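Local coordinates for rhodanese domain-containing protein (PDB 3GK5) that is of uncharacterised function but carries a rhodanese-like domain, a fold that in its relatives often serves sulfur transfer, at residues 17-22 against 54-59. Sequence-based numbering, arbitrary orientation.
Sequences AYTVLD and RDKKYA
Lys57 keeps company with the Tyr18 side chain, both heading in the same direction, and the two are joined at their ends: Lys57 NZ donates a hydrogen bond to Tyr18 OH at 2.9 Å. The lysine chain starts with CG anti to the backbone N (chi1 178°), which brings Lys57 CG to 3.4 Å from Tyr18 CE2; bends at chi2, chi3 and chi4 then carry NZ to the hydroxyl. Ala59 CB packs obliquely against the same ring, 3.8 Å from Tyr18 CD2, while Val83 and Leu11 add to its surroundings. An alanine in place of Tyr18 would probably leave Lys57 NZ without this acceptor and Lys57 CG without the ring atoms CD2 and CE2 it packs on. Strands 19-22 and 58-61 pair as parallel neighbours in the central sheet of the rhodanese-like alpha/beta fold. Thr19 N bonds to Lys57 O, Leu21 N to Ala59 O at 2.8 Å, and Ala59 N only weakly to Thr19 O. On the face opposite Ala59 and Val20, Thr19 and Tyr58 also lie alongside one another, Thr19 CG2 being 3.6 Å from Tyr58 CE2. Thr19 O approaches the Tyr58 ring edge-on, 3.2 Å from Tyr58 CD2. The Tyr58 hydroxyl is engaged by the backbone N of Glu53, whose carboxylate pairs with Lys56.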
# COMPACT_ATOMS: atom_id res chain seq x y z
N ALA A 17 -9.21 6.41 7.05
CA ALA A 17 -9.19 5.25 7.94
C ALA A 17 -7.97 4.36 7.70
O ALA A 17 -7.63 3.52 8.54
CB ALA A 17 -10.47 4.44 7.78
N TYR A 18 -7.31 4.53 6.56
CA TYR A 18 -6.14 3.72 6.24
C TYR A 18 -4.87 4.54 6.18
O TYR A 18 -4.90 5.77 6.14
CB TYR A 18 -6.28 3.02 4.88
CG TYR A 18 -7.39 2.00 4.81
CD1 TYR A 18 -8.71 2.39 4.60
CD2 TYR A 18 -7.11 0.64 4.95
CE1 TYR A 18 -9.73 1.45 4.53
CE2 TYR A 18 -8.12 -0.32 4.88
CZ TYR A 18 -9.42 0.09 4.67
OH TYR A 18 -10.43 -0.84 4.63
N THR A 19 -3.76 3.82 6.17
CA THR A 19 -2.43 4.38 6.08
C THR A 19 -1.79 3.60 4.95
O THR A 19 -1.33 2.50 5.15
CB THR A 19 -1.61 4.14 7.35
OG1 THR A 19 -2.19 4.86 8.44
CG2 THR A 19 -0.17 4.58 7.14
N VAL A 20 -1.79 4.18 3.76
CA VAL A 20 -1.25 3.53 2.58
C VAL A 20 0.22 3.15 2.72
O VAL A 20 1.06 4.01 3.02
CB VAL A 20 -1.39 4.44 1.35
CG1 VAL A 20 -0.89 3.73 0.12
CG2 VAL A 20 -2.84 4.85 1.18
N LEU A 21 0.54 1.88 2.49
CA LEU A 21 1.92 1.41 2.54
C LEU A 21 2.34 1.10 1.11
O LEU A 21 1.82 0.16 0.49
CB LEU A 21 2.04 0.12 3.36
CG LEU A 21 3.34 -0.15 4.12
CD1 LEU A 21 3.46 -1.66 4.33
CD2 LEU A 21 4.56 0.37 3.39
N ASP A 22 3.27 1.89 0.57
CA ASP A 22 3.73 1.69 -0.80
C ASP A 22 4.99 0.85 -0.78
O ASP A 22 6.04 1.31 -0.31
CB ASP A 22 3.99 3.05 -1.46
CG ASP A 22 4.21 2.95 -2.94
OD1 ASP A 22 3.74 3.87 -3.66
OD2 ASP A 22 4.86 1.97 -3.40
N ARG A 54 1.02 -1.20 15.14
CA ARG A 54 0.07 -2.29 15.28
C ARG A 54 -1.35 -1.75 15.38
O ARG A 54 -2.31 -2.43 15.03
CB ARG A 54 0.41 -3.10 16.54
CG ARG A 54 -0.37 -4.39 16.67
CD ARG A 54 -0.04 -5.07 17.99
NE ARG A 54 -0.57 -6.42 18.08
CZ ARG A 54 -0.41 -7.21 19.13
NH1 ARG A 54 0.27 -6.77 20.19
NH2 ARG A 54 -0.92 -8.44 19.14
N ASP A 55 -1.45 -0.51 15.87
CA ASP A 55 -2.73 0.16 16.04
C ASP A 55 -3.20 0.88 14.78
O ASP A 55 -3.99 1.82 14.86
CB ASP A 55 -2.64 1.17 17.18
CG ASP A 55 -1.65 2.27 16.88
OD1 ASP A 55 -0.46 1.96 16.69
OD2 ASP A 55 -2.06 3.45 16.85
N LYS A 56 -2.69 0.46 13.63
CA LYS A 56 -3.10 1.09 12.38
C LYS A 56 -3.64 0.09 11.40
O LYS A 56 -3.36 -1.11 11.49
CB LYS A 56 -1.93 1.83 11.74
CG LYS A 56 -1.59 3.12 12.43
CD LYS A 56 -0.36 3.73 11.82
CE LYS A 56 0.12 4.91 12.64
NZ LYS A 56 1.52 5.25 12.26
N LYS A 57 -4.45 0.59 10.47
CA LYS A 57 -5.06 -0.21 9.41
C LYS A 57 -4.31 0.16 8.14
O LYS A 57 -4.50 1.24 7.59
CB LYS A 57 -6.54 0.16 9.29
CG LYS A 57 -7.30 -0.56 8.19
CD LYS A 57 -7.70 -1.96 8.61
CE LYS A 57 -9.14 -2.29 8.21
NZ LYS A 57 -9.33 -2.50 6.74
N TYR A 58 -3.46 -0.74 7.66
CA TYR A 58 -2.69 -0.47 6.46
C TYR A 58 -3.29 -0.98 5.16
O TYR A 58 -3.93 -2.03 5.12
CB TYR A 58 -1.28 -1.05 6.60
CG TYR A 58 -0.43 -0.39 7.67
CD1 TYR A 58 -0.29 -0.96 8.94
CD2 TYR A 58 0.25 0.80 7.41
CE1 TYR A 58 0.51 -0.36 9.92
CE2 TYR A 58 1.05 1.40 8.37
CZ TYR A 58 1.18 0.83 9.61
OH TYR A 58 1.97 1.44 10.55
N ALA A 59 -3.06 -0.21 4.10
CA ALA A 59 -3.52 -0.55 2.76
C ALA A 59 -2.24 -0.69 1.93
O ALA A 59 -1.59 0.31 1.59
CB ALA A 59 -4.43 0.56 2.20